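PDB 4OZU: coronin from Toxoplasma gondii, which probably binds actin filaments, as coronins do, the crystallised part being its WD40 beta-propeller domain. Local coordinates for residues 292-297 against 303-308. Residues are numbered along the deposited sequence; the frame is centred on the assembly and turned at random.
Sequences CRYYQY and RSVDAY
Tyr294 lays its ring against the backbone of 303-308, with Asp306 O 3.4 Å above the ring plane and over its centre. A chi1 of 37° tucks CG between the backbone N and the carbonyl carbon and turns the ring across the neighbouring strand, where CE1 reaches Ala307 CA at 3.5 Å. The Asp306 side chain runs alongside the ring, its carboxylate plane 37° from it, and OD1 accepts a bond from the N of the next residue, Ala307, with its anti lone pair.

Beneath the ring the antiparallel ladder breaks step. Val305 and Asp306 both face Tyr294, a classic beta bulge: Val305 N gives Tyr294 O a 3.1 Å bond in the carbonyl plane, on a lone pair, whereas Asp306 N reaches the same oxygen only weakly. In return, Tyr294 N donates to Asp306 O at 2.9 Å. Within the bulge, Val305 points its CB toward 292-297, and CG2 lies 3.7 Å from Gln296 N. Beyond the bulge, Gln296 and Arg303 exchange two backbone bonds, while water 2 joins Gln296 OE1 to Arg303 NH1, weakly at the arginine. Water 1 bridges Tyr294 O, Ser304 OG and Arg293 NH2.

Farther out, Tyr294 OH bonds to Leu15 O and the ring meets Phe349 edge-to-face, while the Gln296 amide is held by Pro10, Ile12 and Thr279. Cys292, modelled in two conformers, meets Cys285 on strand 281-286, its disulfide partner. The hairpin thus supplies the outer two strands of a four-stranded propeller blade. Tyr294 O is held by Val305 N and a water and only weakly by Asp306 N, so this carbonyl keeps partners although the register shifts by one residue here.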
ATOM      1  N   CYS A 292      -6.219   7.591 -13.289  0.60 32.66           N
ATOM      2  CA  CYS A 292      -5.876   6.288 -12.730  0.60 35.82           C
ATOM      3  C   CYS A 292      -6.692   5.221 -13.441  0.60 39.41           C
ATOM      4  O   CYS A 292      -7.912   5.343 -13.525  0.60 41.82           O
ATOM      5  CB  CYS A 292      -6.169   6.239 -11.226  0.60 27.13           C
ATOM      6  SG  CYS A 292      -6.686   4.595 -10.668  0.60109.12           S
ATOM      7  N   ARG A 293      -6.039   4.188 -13.965  1.00 33.49           N
ATOM      8  CA  ARG A 293      -6.775   3.103 -14.603  1.00 45.70           C
ATOM      9  C   ARG A 293      -6.689   1.831 -13.780  1.00 35.01           C
ATOM     10  O   ARG A 293      -5.779   1.648 -12.970  1.00 25.42           O
ATOM     11  CB  ARG A 293      -6.276   2.857 -16.024  1.00 52.74           C
ATOM     12  CG  ARG A 293      -4.822   2.483 -16.150  1.00 39.87           C
ATOM     13  CD  ARG A 293      -4.463   2.312 -17.618  1.00 55.97           C
ATOM     14  NE  ARG A 293      -5.303   1.305 -18.262  1.00 74.22           N
ATOM     15  CZ  ARG A 293      -5.275   1.014 -19.559  1.00 68.23           C
ATOM     16  NH1 ARG A 293      -4.448   1.656 -20.377  1.00 72.66           N
ATOM     17  NH2 ARG A 293      -6.082   0.079 -20.042  1.00 56.87           N
ATOM     18  N   TYR A 294      -7.670   0.963 -13.979  1.00 24.24           N
ATOM     19  CA  TYR A 294      -7.740  -0.261 -13.217  1.00 22.69           C
ATOM     20  C   TYR A 294      -8.189  -1.451 -14.046  1.00 23.26           C
ATOM     21  O   TYR A 294      -8.835  -1.322 -15.094  1.00 26.29           O
ATOM     22  CB  TYR A 294      -8.660  -0.083 -12.009  1.00 25.80           C
ATOM     23  CG  TYR A 294      -9.876   0.770 -12.243  1.00 23.10           C
ATOM     24  CD1 TYR A 294      -9.807   2.152 -12.126  1.00 28.95           C
ATOM     25  CD2 TYR A 294     -11.110   0.197 -12.549  1.00 21.35           C
ATOM     26  CE1 TYR A 294     -10.929   2.942 -12.325  1.00 39.00           C
ATOM     27  CE2 TYR A 294     -12.229   0.980 -12.748  1.00 27.54           C
ATOM     28  CZ  TYR A 294     -12.134   2.350 -12.632  1.00 26.05           C
ATOM     29  OH  TYR A 294     -13.254   3.129 -12.831  1.00 34.22           O
ATOM     30  N   TYR A 295      -7.798  -2.611 -13.532  1.00 21.91           N
ATOM     31  CA  TYR A 295      -7.952  -3.905 -14.165  1.00 26.22           C
ATOM     32  C   TYR A 295      -8.550  -4.845 -13.137  1.00 20.60           C
ATOM     33  O   TYR A 295      -8.466  -4.570 -11.938  1.00 24.09           O
ATOM     34  CB  TYR A 295      -6.598  -4.455 -14.624  1.00 21.44           C
ATOM     35  CG  TYR A 295      -5.811  -3.542 -15.526  1.00 24.44           C
ATOM     36  CD1 TYR A 295      -5.080  -2.479 -15.013  1.00 29.96           C
ATOM     37  CD2 TYR A 295      -5.786  -3.753 -16.892  1.00 26.31           C
ATOM     38  CE1 TYR A 295      -4.354  -1.644 -15.849  1.00 26.76           C
ATOM     39  CE2 TYR A 295      -5.070  -2.928 -17.735  1.00 27.04           C
ATOM     40  CZ  TYR A 295      -4.359  -1.876 -17.210  1.00 30.03           C
ATOM     41  OH  TYR A 295      -3.645  -1.066 -18.061  1.00 30.68           O
ATOM     42  N   GLN A 296      -9.127  -5.954 -13.584  1.00 24.80           N
ATOM     43  CA  GLN A 296      -9.411  -7.047 -12.663  1.00 21.65           C
ATOM     44  C   GLN A 296      -8.574  -8.256 -13.001  1.00 21.76           C
ATOM     45  O   GLN A 296      -8.548  -8.704 -14.142  1.00 21.69           O
ATOM     46  CB  GLN A 296     -10.882  -7.452 -12.665  1.00 25.86           C
ATOM     47  CG  GLN A 296     -11.177  -8.380 -11.492  1.00 22.09           C
ATOM     48  CD  GLN A 296     -12.572  -8.955 -11.487  1.00 23.07           C
ATOM     49  OE1 GLN A 296     -13.181  -9.169 -12.536  1.00 22.57           O
ATOM     50  NE2 GLN A 296     -13.087  -9.222 -10.289  1.00 23.64           N
ATOM     51  N   TYR A 297      -7.898  -8.773 -11.981  1.00 21.41           N
ATOM     52  CA  TYR A 297      -7.204 -10.047 -12.057  1.00 20.08           C
ATOM     53  C   TYR A 297      -8.187 -11.103 -11.585  1.00 22.54           C
ATOM     54  O   TYR A 297      -8.536 -11.148 -10.407  1.00 21.29           O
ATOM     55  CB  TYR A 297      -5.944 -10.018 -11.200  1.00 19.49           C
ATOM     56  CG  TYR A 297      -5.011 -11.205 -11.332  1.00 19.77           C
ATOM     57  CD1 TYR A 297      -4.671 -11.720 -12.572  1.00 21.43           C
ATOM     58  CD2 TYR A 297      -4.416 -11.762 -10.207  1.00 22.08           C
ATOM     59  CE1 TYR A 297      -3.798 -12.792 -12.683  1.00 26.05           C
ATOM     60  CE2 TYR A 297      -3.551 -12.827 -10.307  1.00 25.85           C
ATOM     61  CZ  TYR A 297      -3.240 -13.333 -11.543  1.00 23.04           C
ATOM     62  OH  TYR A 297      -2.365 -14.386 -11.633  1.00 28.28           O
ATOM     63  N   ARG A 303      -7.808  -8.262 -16.945  1.00 28.63           N
ATOM     64  CA  ARG A 303      -8.728  -7.607 -17.871  1.00 29.78           C
ATOM     65  C   ARG A 303      -8.888  -6.131 -17.530  1.00 25.61           C
ATOM     66  O   ARG A 303      -9.073  -5.774 -16.369  1.00 26.67           O
ATOM     67  CB  ARG A 303     -10.095  -8.299 -17.843  1.00 32.08           C
ATOM     68  CG  ARG A 303     -10.045  -9.779 -18.186  1.00 62.94           C
ATOM     69  CD  ARG A 303     -11.444 -10.374 -18.290  1.00 89.42           C
ATOM     70  NE  ARG A 303     -11.431 -11.836 -18.336  1.00 89.76           N
ATOM     71  CZ  ARG A 303     -11.146 -12.620 -17.300  1.00 86.00           C
ATOM     72  NH1 ARG A 303     -10.830 -12.093 -16.125  1.00 57.14           N
ATOM     73  NH2 ARG A 303     -11.163 -13.939 -17.442  1.00106.56           N
ATOM     74  N   SER A 304      -8.808  -5.280 -18.545  1.00 28.39           N
ATOM     75  CA  SER A 304      -9.045  -3.858 -18.366  1.00 27.99           C
ATOM     76  C   SER A 304     -10.505  -3.646 -18.011  1.00 28.61           C
ATOM     77  O   SER A 304     -11.388  -4.241 -18.635  1.00 31.41           O
ATOM     78  CB  SER A 304      -8.689  -3.079 -19.636  1.00 32.13           C
ATOM     79  OG  SER A 304      -8.727  -1.679 -19.404  1.00 40.43           O
ATOM     80  N   VAL A 305     -10.760  -2.803 -17.018  1.00 27.45           N
ATOM     81  CA  VAL A 305     -12.132  -2.482 -16.634  1.00 28.05           C
ATOM     82  C   VAL A 305     -12.467  -1.045 -16.998  1.00 26.96           C
ATOM     83  O   VAL A 305     -13.316  -0.802 -17.852  1.00 29.63           O
ATOM     84  CB  VAL A 305     -12.363  -2.698 -15.136  1.00 26.15           C
ATOM     85  CG1 VAL A 305     -13.775  -2.252 -14.742  1.00 30.31           C
ATOM     86  CG2 VAL A 305     -12.146  -4.160 -14.781  1.00 28.76           C
ATOM     87  N   ASP A 306     -11.812  -0.092 -16.346  1.00 29.69           N
ATOM     88  CA  ASP A 306     -12.101   1.314 -16.600  1.00 37.50           C
ATOM     89  C   ASP A 306     -11.005   2.198 -16.023  1.00 35.14           C
ATOM     90  O   ASP A 306      -9.923   1.719 -15.677  1.00 28.26           O
ATOM     91  CB  ASP A 306     -13.464   1.691 -16.005  1.00 32.91           C
ATOM     92  CG  ASP A 306     -14.240   2.667 -16.877  1.00 48.14           C
ATOM     93  OD1 ASP A 306     -13.638   3.634 -17.383  1.00 40.28           O
ATOM     94  OD2 ASP A 306     -15.457   2.463 -17.058  1.00 74.55           O
ATOM     95  N   ALA A 307     -11.285   3.491 -15.928  1.00 33.05           N
ATOM     96  CA  ALA A 307     -10.315   4.433 -15.391  1.00 33.31           C
ATOM     97  C   ALA A 307     -10.970   5.625 -14.706  1.00 43.07           C
ATOM     98  O   ALA A 307     -12.077   6.032 -15.059  1.00 38.81           O
ATOM     99  CB  ALA A 307      -9.400   4.912 -16.498  1.00 29.43           C
ATOM    100  N   TYR A 308     -10.272   6.161 -13.710  1.00 34.30           N
ATOM    101  CA  TYR A 308     -10.599   7.456 -13.132  1.00 37.66           C
ATOM    102  C   TYR A 308      -9.918   8.536 -13.958  1.00 34.03           C
ATOM    103  O   TYR A 308      -8.730   8.429 -14.261  1.00 30.74           O
ATOM    104  CB  TYR A 308     -10.151   7.531 -11.671  1.00 36.87           C
ATOM    105  CG  TYR A 308     -10.047   8.939 -11.126  1.00 41.72           C
ATOM    106  CD1 TYR A 308     -11.175   9.726 -10.966  1.00 32.90           C
ATOM    107  CD2 TYR A 308      -8.816   9.480 -10.765  1.00 38.74           C
ATOM    108  CE1 TYR A 308     -11.087  11.014 -10.468  1.00 33.25           C
ATOM    109  CE2 TYR A 308      -8.718  10.768 -10.265  1.00 36.84           C
ATOM    110  CZ  TYR A 308      -9.859  11.532 -10.118  1.00 32.63           C
ATOM    111  OH  TYR A 308      -9.778  12.813  -9.620  1.00 36.14           O
TER
HETATM  112  O   HOH W   1      -8.247   0.010 -17.600  1.00 40.56           O
HETATM  113  O   HOH W   2     -12.381 -10.076 -15.145  0.86 34.09           O